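Dmd discriminator of mRNA degradation (PDB 5I8J) probably acts as a phage antitoxin that binds and neutralises the bacterial toxin RnlA, protecting phage mRNA from degradation. Local coordinates at residues A[37-48]-A[56-64]. Sequence-based numbering, arbitrary orientation.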
loop_
_atom_site.group_PDB
_atom_site.type_symbol
_atom_site.label_atom_id
_atom_site.label_comp_id
_atom_site.label_asym_id
_atom_site.label_seq_id
_atom_site.Cartn_x
_atom_site.Cartn_y
_atom_site.Cartn_z
ATOM N N THR A 37 4.938 1.834 -13.181
ATOM C CA THR A 37 4.409 0.632 -12.521
ATOM C C THR A 37 4.981 -0.626 -13.160
ATOM O O THR A 37 5.452 -1.536 -12.470
ATOM C CB THR A 37 2.875 0.589 -12.577
ATOM O OG1 THR A 37 2.344 1.745 -11.910
ATOM C CG2 THR A 37 2.345 -0.675 -11.883
ATOM N N VAL A 38 4.957 -0.665 -14.489
ATOM C CA VAL A 38 5.445 -1.828 -15.211
ATOM C C VAL A 38 6.926 -2.020 -14.952
ATOM O O VAL A 38 7.384 -3.141 -14.739
ATOM C CB VAL A 38 5.173 -1.699 -16.719
ATOM C CG1 VAL A 38 5.935 -2.767 -17.510
ATOM C CG2 VAL A 38 3.677 -1.758 -16.979
ATOM N N GLN A 39 7.679 -0.925 -14.957
ATOM C CA GLN A 39 9.116 -1.011 -14.728
ATOM C C GLN A 39 9.417 -1.519 -13.325
ATOM O O GLN A 39 10.251 -2.403 -13.139
ATOM C CB GLN A 39 9.770 0.356 -14.956
ATOM C CG GLN A 39 11.256 0.423 -14.607
ATOM C CD GLN A 39 12.150 -0.380 -15.538
ATOM O OE1 GLN A 39 11.687 -1.055 -16.458
ATOM N NE2 GLN A 39 13.451 -0.304 -15.299
ATOM N N LEU A 40 8.732 -0.956 -12.336
ATOM C CA LEU A 40 8.898 -1.405 -10.958
ATOM C C LEU A 40 8.606 -2.894 -10.831
ATOM O O LEU A 40 9.352 -3.636 -10.188
ATOM C CB LEU A 40 7.974 -0.621 -10.021
ATOM C CG LEU A 40 8.538 0.593 -9.293
ATOM C CD1 LEU A 40 7.446 1.196 -8.416
ATOM C CD2 LEU A 40 9.753 0.192 -8.457
ATOM N N ALA A 41 7.528 -3.333 -11.466
ATOM C CA ALA A 41 7.122 -4.720 -11.328
ATOM C C ALA A 41 8.122 -5.622 -12.038
ATOM O O ALA A 41 8.542 -6.644 -11.496
ATOM C CB ALA A 41 5.719 -4.922 -11.868
ATOM N N GLU A 42 8.541 -5.220 -13.238
ATOM C CA GLU A 42 9.390 -6.082 -14.054
ATOM C C GLU A 42 10.783 -6.221 -13.450
ATOM O O GLU A 42 11.307 -7.332 -13.342
ATOM C CB GLU A 42 9.498 -5.563 -15.491
ATOM C CG GLU A 42 10.256 -6.531 -16.378
ATOM C CD GLU A 42 10.204 -6.167 -17.847
ATOM O OE1 GLU A 42 10.296 -4.961 -18.172
ATOM O OE2 GLU A 42 10.064 -7.107 -18.671
ATOM N N VAL A 43 11.373 -5.096 -13.051
ATOM C CA VAL A 43 12.698 -5.102 -12.425
ATOM C C VAL A 43 12.715 -6.006 -11.188
ATOM O O VAL A 43 13.699 -6.697 -10.914
ATOM C CB VAL A 43 13.131 -3.676 -12.035
ATOM C CG1 VAL A 43 14.364 -3.694 -11.134
ATOM C CG2 VAL A 43 13.405 -2.854 -13.279
ATOM N N ASN A 44 11.604 -6.022 -10.462
ATOM C CA ASN A 44 11.556 -6.730 -9.194
ATOM C C ASN A 44 10.906 -8.103 -9.262
ATOM O O ASN A 44 10.761 -8.770 -8.230
ATOM C CB ASN A 44 10.843 -5.853 -8.162
ATOM C CG ASN A 44 11.721 -4.703 -7.690
ATOM O OD1 ASN A 44 12.716 -4.926 -7.007
ATOM N ND2 ASN A 44 11.363 -3.476 -8.063
ATOM N N ASN A 45 10.536 -8.529 -10.467
ATOM C CA ASN A 45 9.773 -9.764 -10.650
ATOM C C ASN A 45 8.616 -9.819 -9.658
ATOM O O ASN A 45 8.448 -10.793 -8.931
ATOM C CB ASN A 45 10.672 -10.985 -10.492
ATOM C CG ASN A 45 11.720 -11.070 -11.581
ATOM O OD1 ASN A 45 11.412 -11.425 -12.713
ATOM N ND2 ASN A 45 12.962 -10.739 -11.245
ATOM N N ALA A 46 7.832 -8.748 -9.633
ATOM C CA ALA A 46 6.868 -8.536 -8.567
ATOM C C ALA A 46 5.484 -8.167 -9.091
ATOM O O ALA A 46 5.308 -7.841 -10.265
ATOM C CB ALA A 46 7.383 -7.437 -7.621
ATOM N N LEU A 47 4.507 -8.239 -8.202
ATOM C CA LEU A 47 3.203 -7.636 -8.418
ATOM C C LEU A 47 3.285 -6.242 -7.835
ATOM O O LEU A 47 3.655 -6.090 -6.680
ATOM C CB LEU A 47 2.096 -8.442 -7.733
ATOM C CG LEU A 47 0.748 -7.746 -7.531
ATOM C CD1 LEU A 47 0.065 -7.486 -8.867
ATOM C CD2 LEU A 47 -0.151 -8.562 -6.613
ATOM N N VAL A 48 2.977 -5.218 -8.621
ATOM C CA VAL A 48 2.997 -3.854 -8.084
ATOM C C VAL A 48 1.674 -3.171 -8.371
ATOM O O VAL A 48 1.172 -3.241 -9.495
ATOM C CB VAL A 48 4.154 -3.017 -8.681
ATOM C CG1 VAL A 48 4.118 -1.570 -8.133
ATOM C CG2 VAL A 48 5.489 -3.667 -8.371
ATOM N N LYS A 56 -6.768 2.363 -6.035
ATOM C CA LYS A 56 -5.886 1.673 -6.974
ATOM C C LYS A 56 -6.161 2.129 -8.398
ATOM O O LYS A 56 -7.299 2.066 -8.858
ATOM C CB LYS A 56 -6.058 0.156 -6.879
ATOM C CG LYS A 56 -5.132 -0.605 -7.816
ATOM C CD LYS A 56 -5.254 -2.109 -7.620
ATOM C CE LYS A 56 -6.656 -2.583 -7.932
ATOM N NZ LYS A 56 -6.767 -4.077 -7.837
ATOM N N VAL A 57 -5.126 2.585 -9.099
ATOM C CA VAL A 57 -5.326 3.118 -10.445
ATOM C C VAL A 57 -4.708 2.234 -11.531
ATOM O O VAL A 57 -5.065 2.341 -12.707
ATOM C CB VAL A 57 -4.765 4.563 -10.557
ATOM C CG1 VAL A 57 -5.488 5.499 -9.572
ATOM C CG2 VAL A 57 -3.256 4.588 -10.318
ATOM N N PHE A 58 -3.788 1.359 -11.139
ATOM C CA PHE A 58 -3.129 0.472 -12.086
ATOM C C PHE A 58 -2.403 -0.630 -11.337
ATOM O O PHE A 58 -2.064 -0.461 -10.174
ATOM C CB PHE A 58 -2.142 1.258 -12.962
ATOM C CG PHE A 58 -1.638 0.500 -14.145
ATOM C CD1 PHE A 58 -2.492 0.151 -15.175
ATOM C CD2 PHE A 58 -0.300 0.155 -14.243
ATOM C CE1 PHE A 58 -2.023 -0.544 -16.273
ATOM C CE2 PHE A 58 0.174 -0.537 -15.335
ATOM C CZ PHE A 58 -0.694 -0.889 -16.355
ATOM N N GLU A 59 -2.165 -1.759 -11.998
ATOM C CA GLU A 59 -1.267 -2.753 -11.431
ATOM C C GLU A 59 -0.658 -3.613 -12.518
ATOM O O GLU A 59 -1.222 -3.728 -13.607
ATOM C CB GLU A 59 -1.991 -3.626 -10.408
ATOM C CG GLU A 59 -3.098 -4.477 -10.964
ATOM C CD GLU A 59 -3.980 -5.017 -9.853
ATOM O OE1 GLU A 59 -3.426 -5.639 -8.924
ATOM O OE2 GLU A 59 -5.215 -4.794 -9.887
ATOM N N ALA A 60 0.501 -4.190 -12.211
ATOM C CA ALA A 60 1.232 -5.039 -13.152
ATOM C C ALA A 60 1.829 -6.204 -12.384
ATOM O O ALA A 60 2.405 -6.014 -11.321
ATOM C CB ALA A 60 2.322 -4.247 -13.868
ATOM N N ASP A 61 1.693 -7.413 -12.919
ATOM C CA ASP A 61 2.151 -8.599 -12.204
ATOM C C ASP A 61 3.225 -9.316 -13.006
ATOM O O ASP A 61 2.932 -9.961 -14.020
ATOM C CB ASP A 61 0.985 -9.548 -11.928
ATOM C CG ASP A 61 1.364 -10.698 -11.000
ATOM O OD1 ASP A 61 2.544 -10.810 -10.628
ATOM O OD2 ASP A 61 0.479 -11.509 -10.656
ATOM N N PHE A 62 4.462 -9.224 -12.537
ATOM C CA PHE A 62 5.565 -9.904 -13.195
ATOM C C PHE A 62 6.151 -11.029 -12.341
ATOM O O PHE A 62 7.322 -11.361 -12.456
ATOM C CB PHE A 62 6.645 -8.891 -13.568
ATOM C CG PHE A 62 6.303 -8.097 -14.793
ATOM C CD1 PHE A 62 5.410 -7.043 -14.722
ATOM C CD2 PHE A 62 6.856 -8.424 -16.023
ATOM C CE1 PHE A 62 5.076 -6.314 -15.848
ATOM C CE2 PHE A 62 6.524 -7.706 -17.160
ATOM C CZ PHE A 62 5.631 -6.652 -17.074
ATOM N N ARG A 63 5.329 -11.638 -11.500
ATOM C CA ARG A 63 5.825 -12.733 -10.676
ATOM C C ARG A 63 5.969 -14.015 -11.500
ATOM O O ARG A 63 6.670 -14.946 -11.100
ATOM C CB ARG A 63 4.910 -12.964 -9.481
ATOM C CG ARG A 63 4.968 -11.838 -8.458
ATOM C CD ARG A 63 3.934 -12.071 -7.370
ATOM N NE ARG A 63 2.579 -12.044 -7.909
ATOM C CZ ARG A 63 1.479 -12.263 -7.190
ATOM N NH1 ARG A 63 1.559 -12.518 -5.886
ATOM N NH2 ARG A 63 0.294 -12.228 -7.780
ATOM N N GLY A 64 5.311 -14.051 -12.654
ATOM C CA GLY A 64 5.448 -15.169 -13.575
ATOM C C GLY A 64 4.300 -16.157 -13.486
ATOM O O GLY A 64 3.843 -16.501 -12.395
HETATM O O HOH W 1 9.282 -13.598 -12.936
#
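Phe62 lays its ring against the last turns of helix 30-44, with Glu42 CB over the ring centre in a CH-pi contact, 4.0 Å from the centroid and 13° off the ring normal. The extended chain of Glu42 carries on past CD2 and CE2, its carboxylate turned 47° from the ring plane. Val38 CG1 meets the far end of the ring at CZ, 3.9 Å away, and Ala41 CB comes obliquely to CD1. The Phe62 backbone N donates to Ala46 O (2.8 Å) from above the carbonyl plane. Beyond the Schellman motif, in which Asn45 takes a positive phi, strand 46-52 forms an antiparallel hairpin with edge strand 55-61, and the helix packs along one face of the four-stranded sheet. Val48 and Ala60 are a hydrogen-bonded pair on that face, where Ala60 CB lies 4.0 Å from Ala41 CB. On the other face Leu47, its CG anti to the backbone N (chi1 163°), stretches CD1 to Asp61 CB at 3.8 Å. Leu47 CB sits 3.6 Å from Arg63 NE, over one face of the guanidinium, offset toward its rim, and CD2 approaches NH2. Asp61 fixes that plane: NE and NH2 grip its two carboxylate oxygens side-on, while the Arg63 backbone N closes an Asx turn on OD1 from the opposite face to NE. Nearer the start of the helix, Thr37 CB abuts the edge of the Phe58 ring, 3.6 Å from CD2.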